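Local coordinates for protein diaminopimelate decarboxylase (Methanocaldococcus jannaschii, PDB 1TWI) that catalyses the pyridoxal-phosphate-dependent decarboxylation of meso-diaminopimelate to L-lysine, the last step of lysine biosynthesis by the diaminopimelate pathway, at residues 29-34 / 324-329; 401-406 / 412-417. One frame throughout, in Å; residues are numbered along the deposited sequence.

In the fold
Both contacts reach one mixed beta-sheet in the beta domain that accompanies the TIM barrel in this decarboxylase family, interaction 1 joining it to the loop 324-329, and their centres lie 11 Å apart. Interaction 1 closes before interaction 2 opens along the chain, yet strand 32-36 of the first lies parallel and next to strand 402-407 of the second. Y33 is the shared residue: its O and N probably hydrogen-bond to V404 N and R402 O, and its CB packs on M403 CG. D326 also touches P401. An N-terminal strand is thus built into a sheet made largely of C-terminal segments. From there, interaction 1 runs toward the lysine pocket and interaction 2 toward the second subunit.

Interaction 1 (29-34 / 324-329); sequences GTPLYV and MNDMMR
P31 and D326 mark the nearest approach of the two backbones, with their CA atoms still 7.9 Å apart, and the gap is spanned mainly by side chains of 29-34, one of them reaching a backbone carbonyl. The start of an inner strand here faces a loop: 29-34 leaves a helix at G29, passes the cis peptide before P31 and enters strand 32-36 of the beta domain, while 324-329, after strand 316-320, turns with helical backbone angles at 324-326 but without regular helix bonds and starts helix 329-333. This domain, with the TIM barrel, is the hallmark of the fold-type III pyridoxal-phosphate decarboxylases.

Y33 does most of the reaching. With its CG beside the backbone N (chi1 -89°), the ring extends to the loop and its hydroxyl donates a very short hydrogen bond, OH to D326 O at 2.5 Å. That carbonyl oxygen sits at the ring's edge, in its plane, so bond and ring share one plane. The same hydroxyl is pressed against M327, whose CG comes to 3.1 Å from Y33 OH and whose CB comes to 3.3 Å from it; the two side chains cross at about a right angle. Packing at the phenol end is therefore tight, and the buried D326 carbonyl has a partner. L302 of strand 300-311 packs against both Y33 and M327.

D326 turns its carboxylate over to the proline. P31 CG lies 3.7 Å from D326 OD2, a van der Waals contact, while OD2 is hydrogen-bonded to G323 N, which ties the acid back to its own loop.

Beyond the tyrosine the chain continues to R329, which lines the pocket of the bound lysine. M327 bends at chi2 and chi3, away from Y33, and its sulfur gives a weak cap: R329 N lies 3.7 Å from M327 SD.

Interaction 2 (401-406 / 412-417); sequences PRMVLT and FLIRER
R402 and E416 meet through complementary torsions: the arginine runs extended from CG to NE (chi2 177°), and the glutamate folds at its second torsion (chi2 49°), so the side chains lie side by side pointing the same way. The guanidinium grips the carboxylate in a side-on salt bridge, R402 NE to E416 OE1 at 2.6 Å and R402 NH2 to E416 OE2 at 3.2 Å, with the two planes only 25° apart. E416 OE1 takes a second bond through its anti lone pair, from R417 N at 2.8 Å, so OE1 has two donors and the carboxylate three bonds in all.

R417 then lays its own guanidinium over R402's aliphatic part, with R402 CD 3.4 Å above the centre of the R417 plane. The two positive groups come close, but R402 NH1 and R417 NH2 both donate to F28 O, and the E416 carboxylate probably offsets some of the charge.

Beneath these side chains the strands run antiparallel. L405 and F412 form a hydrogen-bonded pair, and V404 and L413 a non-hydrogen-bonded one with their side chains in contact. Then the register slips by one residue. M403 O accepts from both I414 N, at 2.8 Å, and R415 N, at 3.1 Å, the donors arriving from the same face of its carbonyl plane, while M403 N returns a bond to R415 O. M403 CG rests 3.6 Å from R415 CB, and I414 CG2 packs against L405 CB at 3.7 Å.

The second subunit lies against this hairpin: its P430 packs on F412 and I414, and the ring of its H432 meets that of F412. I414 and R415 both opposing M403 is the signature of a classic beta bulge, here set in the hairpin of strands 402-407 and 410-415.

Interaction 1 (29-34 / 324-329)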
loop_
_atom_site.group_PDB
_atom_site.type_symbol
_atom_site.label_atom_id
_atom_site.label_comp_id
_atom_site.label_asym_id
_atom_site.label_seq_id
_atom_site.Cartn_x
_atom_site.Cartn_y
_atom_site.Cartn_z
ATOM N N GLY A 29 -3.134 -3.491 23.419
ATOM C CA GLY A 29 -2.630 -2.265 22.838
ATOM C C GLY A 29 -3.338 -1.935 21.539
ATOM O O GLY A 29 -4.043 -2.782 20.983
ATOM N N THR A 30 -3.199 -0.706 21.075
ATOM C CA THR A 30 -3.807 -0.279 19.808
ATOM C C THR A 30 -2.664 0.266 18.899
ATOM O O THR A 30 -1.652 0.704 19.416
ATOM C CB THR A 30 -4.840 0.856 20.061
ATOM O OG1 THR A 30 -4.286 1.786 20.983
ATOM C CG2 THR A 30 -6.117 0.304 20.681
ATOM N N PRO A 31 -2.841 0.278 17.555
ATOM C CA PRO A 31 -4.011 -0.237 16.835
ATOM C C PRO A 31 -4.062 -1.743 16.910
ATOM O O PRO A 31 -3.034 -2.389 17.030
ATOM C CB PRO A 31 -3.805 0.283 15.410
ATOM C CG PRO A 31 -2.319 0.234 15.258
ATOM C CD PRO A 31 -1.803 0.748 16.611
ATOM N N LEU A 32 -5.253 -2.334 16.838
ATOM C CA LEU A 32 -5.362 -3.796 16.955
ATOM C C LEU A 32 -6.399 -4.418 15.997
ATOM O O LEU A 32 -7.538 -3.972 15.971
ATOM C CB LEU A 32 -5.821 -4.155 18.400
ATOM C CG LEU A 32 -5.961 -5.617 18.820
ATOM C CD1 LEU A 32 -4.547 -6.161 18.985
ATOM C CD2 LEU A 32 -6.689 -5.765 20.179
ATOM N N TYR A 33 -6.025 -5.466 15.272
ATOM C CA TYR A 33 -6.983 -6.193 14.432
ATOM C C TYR A 33 -7.568 -7.284 15.318
ATOM O O TYR A 33 -6.821 -7.963 16.069
ATOM C CB TYR A 33 -6.286 -6.906 13.268
ATOM C CG TYR A 33 -6.148 -6.059 12.012
ATOM C CD1 TYR A 33 -7.196 -5.975 11.092
ATOM C CD2 TYR A 33 -4.981 -5.373 11.726
ATOM C CE1 TYR A 33 -7.079 -5.247 9.923
ATOM C CE2 TYR A 33 -4.854 -4.606 10.529
ATOM C CZ TYR A 33 -5.924 -4.565 9.646
ATOM O OH TYR A 33 -5.881 -3.867 8.451
ATOM N N VAL A 34 -8.886 -7.472 15.260
ATOM C CA VAL A 34 -9.514 -8.563 16.024
ATOM C C VAL A 34 -10.220 -9.412 14.924
ATOM O O VAL A 34 -11.056 -8.904 14.141
ATOM C CB VAL A 34 -10.571 -8.013 17.034
ATOM C CG1 VAL A 34 -11.274 -9.193 17.834
ATOM C CG2 VAL A 34 -9.870 -7.039 18.027
ATOM N N MET A 324 -3.510 4.470 7.679
ATOM C CA MET A 324 -3.535 3.796 6.390
ATOM C C MET A 324 -2.479 2.666 6.247
ATOM O O MET A 324 -2.712 1.714 5.496
ATOM C CB MET A 324 -3.368 4.820 5.256
ATOM C CG MET A 324 -2.002 5.524 5.240
ATOM S SD MET A 324 -1.894 6.718 3.885
ATOM C CE MET A 324 -1.412 5.640 2.472
ATOM N N ASN A 325 -1.332 2.772 6.916
ATOM C CA ASN A 325 -0.330 1.690 6.801
ATOM C C ASN A 325 -0.897 0.361 7.453
ATOM O O ASN A 325 -0.497 -0.773 7.104
ATOM C CB ASN A 325 0.976 2.114 7.509
ATOM C CG ASN A 325 0.802 2.194 9.022
ATOM O OD1 ASN A 325 0.095 3.087 9.553
ATOM N ND2 ASN A 325 1.417 1.241 9.729
ATOM N N ASP A 326 -1.802 0.517 8.420
ATOM C CA ASP A 326 -2.441 -0.653 9.083
ATOM C C ASP A 326 -3.595 -1.242 8.231
ATOM O O ASP A 326 -3.886 -2.453 8.299
ATOM C CB ASP A 326 -3.060 -0.248 10.448
ATOM C CG ASP A 326 -2.046 0.414 11.386
ATOM O OD1 ASP A 326 -1.002 -0.216 11.658
ATOM O OD2 ASP A 326 -2.299 1.547 11.845
ATOM N N MET A 327 -4.266 -0.381 7.471
ATOM C CA MET A 327 -5.447 -0.781 6.711
ATOM C C MET A 327 -5.587 0.267 5.614
ATOM O O MET A 327 -6.026 1.394 5.858
ATOM C CB MET A 327 -6.654 -0.762 7.632
ATOM C CG MET A 327 -7.760 -1.744 7.185
ATOM S SD MET A 327 -8.805 -1.126 5.829
ATOM C CE MET A 327 -9.913 0.108 6.757
ATOM N N MET A 328 -5.205 -0.130 4.409
ATOM C CA MET A 328 -5.128 0.763 3.265
ATOM C C MET A 328 -6.387 1.011 2.449
ATOM O O MET A 328 -6.343 1.861 1.542
ATOM C CB MET A 328 -4.073 0.224 2.292
ATOM C CG MET A 328 -2.644 0.210 2.866
ATOM S SD MET A 328 -1.964 1.905 2.727
ATOM C CE MET A 328 -1.503 1.795 0.958
ATOM N N ARG A 329 -7.489 0.319 2.741
ATOM C CA ARG A 329 -8.655 0.460 1.833
ATOM C C ARG A 329 -9.214 1.863 1.648
ATOM O O ARG A 329 -9.415 2.297 0.516
ATOM C CB ARG A 329 -9.815 -0.495 2.191
ATOM C CG ARG A 329 -9.524 -1.980 2.107
ATOM C CD ARG A 329 -10.901 -2.723 2.184
ATOM N NE ARG A 329 -11.618 -2.617 0.925
ATOM C CZ ARG A 329 -12.845 -2.125 0.738
ATOM N NH1 ARG A 329 -13.599 -1.646 1.711
ATOM N NH2 ARG A 329 -13.329 -2.137 -0.492
#

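Interaction 2 (401-406 / 412-417)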
loop_
_atom_site.group_PDB
_atom_site.type_symbol
_atom_site.label_atom_id
_atom_site.label_comp_id
_atom_site.label_asym_id
_atom_site.label_seq_id
_atom_site.Cartn_x
_atom_site.Cartn_y
_atom_site.Cartn_z
ATOM N N PRO A 401 0.567 -3.672 12.830
ATOM C CA PRO A 401 -0.082 -3.967 14.104
ATOM C C PRO A 401 -0.257 -5.399 14.568
ATOM O O PRO A 401 -0.142 -6.361 13.799
ATOM C CB PRO A 401 -1.423 -3.303 13.912
ATOM C CG PRO A 401 -1.710 -3.678 12.432
ATOM C CD PRO A 401 -0.433 -3.506 11.741
ATOM N N ARG A 402 -0.569 -5.516 15.850
ATOM C CA ARG A 402 -0.873 -6.818 16.430
ATOM C C ARG A 402 -2.242 -7.227 15.919
ATOM O O ARG A 402 -3.004 -6.371 15.501
ATOM C CB ARG A 402 -1.007 -6.703 17.941
ATOM C CG ARG A 402 0.249 -7.046 18.691
ATOM C CD ARG A 402 0.061 -6.845 20.188
ATOM N NE ARG A 402 1.088 -7.564 20.926
ATOM C CZ ARG A 402 1.098 -7.661 22.252
ATOM N NH1 ARG A 402 0.131 -7.044 22.987
ATOM N NH2 ARG A 402 2.021 -8.432 22.839
ATOM N N MET A 403 -2.532 -8.533 15.982
ATOM C CA MET A 403 -3.841 -9.074 15.634
ATOM C C MET A 403 -4.144 -10.194 16.630
ATOM O O MET A 403 -3.243 -10.988 16.942
ATOM C CB MET A 403 -3.883 -9.750 14.257
ATOM C CG MET A 403 -3.326 -8.874 13.134
ATOM S SD MET A 403 -4.121 -9.315 11.510
ATOM C CE MET A 403 -3.534 -11.120 11.337
ATOM N N VAL A 404 -5.406 -10.287 17.076
ATOM C CA VAL A 404 -5.811 -11.359 17.967
ATOM C C VAL A 404 -6.987 -12.081 17.301
ATOM O O VAL A 404 -7.659 -11.514 16.393
ATOM C CB VAL A 404 -6.275 -10.864 19.368
ATOM C CG1 VAL A 404 -5.087 -10.303 20.158
ATOM C CG2 VAL A 404 -7.360 -9.756 19.246
ATOM N N LEU A 405 -7.197 -13.330 17.729
ATOM C CA LEU A 405 -8.285 -14.178 17.269
ATOM C C LEU A 405 -9.202 -14.394 18.488
ATOM O O LEU A 405 -8.717 -14.802 19.563
ATOM C CB LEU A 405 -7.774 -15.550 16.791
ATOM C CG LEU A 405 -8.886 -16.490 16.262
ATOM C CD1 LEU A 405 -9.353 -16.140 14.845
ATOM C CD2 LEU A 405 -8.377 -17.902 16.311
ATOM N N THR A 406 -10.494 -14.057 18.352
ATOM C CA THR A 406 -11.443 -14.266 19.440
ATOM C C THR A 406 -12.105 -15.565 19.059
ATOM O O THR A 406 -12.570 -15.736 17.929
ATOM C CB THR A 406 -12.510 -13.129 19.560
ATOM O OG1 THR A 406 -13.093 -12.894 18.275
ATOM C CG2 THR A 406 -11.887 -11.857 20.115
ATOM N N PHE A 412 -6.679 -15.111 21.403
ATOM C CA PHE A 412 -5.276 -15.446 21.170
ATOM C C PHE A 412 -4.530 -14.465 20.281
ATOM O O PHE A 412 -5.041 -14.018 19.262
ATOM C CB PHE A 412 -5.184 -16.860 20.544
ATOM C CG PHE A 412 -5.870 -17.923 21.362
ATOM C CD1 PHE A 412 -7.237 -18.203 21.168
ATOM C CD2 PHE A 412 -5.160 -18.631 22.310
ATOM C CE1 PHE A 412 -7.898 -19.202 21.910
ATOM C CE2 PHE A 412 -5.795 -19.649 23.081
ATOM C CZ PHE A 412 -7.187 -19.934 22.871
ATOM N N LEU A 413 -3.289 -14.153 20.654
ATOM C CA LEU A 413 -2.490 -13.259 19.816
ATOM C C LEU A 413 -2.124 -14.080 18.567
ATOM O O LEU A 413 -1.518 -15.150 18.659
ATOM C CB LEU A 413 -1.216 -12.776 20.585
ATOM C CG LEU A 413 -0.331 -11.729 19.856
ATOM C CD1 LEU A 413 -1.162 -10.432 19.601
ATOM C CD2 LEU A 413 0.920 -11.387 20.705
ATOM N N ILE A 414 -2.505 -13.618 17.382
ATOM C CA ILE A 414 -2.113 -14.368 16.183
ATOM C C ILE A 414 -1.141 -13.611 15.285
ATOM O O ILE A 414 -0.667 -14.160 14.277
ATOM C CB ILE A 414 -3.320 -14.834 15.323
ATOM C CG1 ILE A 414 -4.206 -13.632 14.922
ATOM C CG2 ILE A 414 -4.163 -15.849 16.182
ATOM C CD1 ILE A 414 -5.212 -14.018 13.793
ATOM N N ARG A 415 -0.857 -12.350 15.617
ATOM C CA ARG A 415 0.188 -11.638 14.877
ATOM C C ARG A 415 0.829 -10.710 15.875
ATOM O O ARG A 415 0.143 -9.960 16.554
ATOM C CB ARG A 415 -0.382 -10.844 13.672
ATOM C CG ARG A 415 0.762 -10.204 12.840
ATOM C CD ARG A 415 0.305 -9.120 11.845
ATOM N NE ARG A 415 1.493 -8.399 11.409
ATOM C CZ ARG A 415 2.189 -8.700 10.325
ATOM N NH1 ARG A 415 1.797 -9.701 9.535
ATOM N NH2 ARG A 415 3.299 -8.027 10.047
ATOM N N GLU A 416 2.154 -10.742 16.004
ATOM C CA GLU A 416 2.804 -9.835 16.954
ATOM C C GLU A 416 3.069 -8.531 16.241
ATOM O O GLU A 416 3.192 -8.481 14.997
ATOM C CB GLU A 416 4.119 -10.458 17.450
ATOM C CG GLU A 416 4.816 -9.733 18.572
ATOM C CD GLU A 416 3.930 -9.373 19.755
ATOM O OE1 GLU A 416 3.260 -8.348 19.632
ATOM O OE2 GLU A 416 3.914 -10.094 20.786
ATOM N N ARG A 417 3.173 -7.442 16.990
ATOM C CA ARG A 417 3.427 -6.191 16.305
ATOM C C ARG A 417 4.896 -6.023 15.988
ATOM O O ARG A 417 5.749 -6.740 16.515
ATOM C CB ARG A 417 2.973 -4.983 17.142
ATOM C CG ARG A 417 3.633 -4.860 18.473
ATOM C CD ARG A 417 3.224 -3.464 19.064
ATOM N NE ARG A 417 1.772 -3.303 19.156
ATOM C CZ ARG A 417 1.071 -3.454 20.279
ATOM N NH1 ARG A 417 1.712 -3.776 21.428
ATOM N NH2 ARG A 417 -0.259 -3.279 20.256
#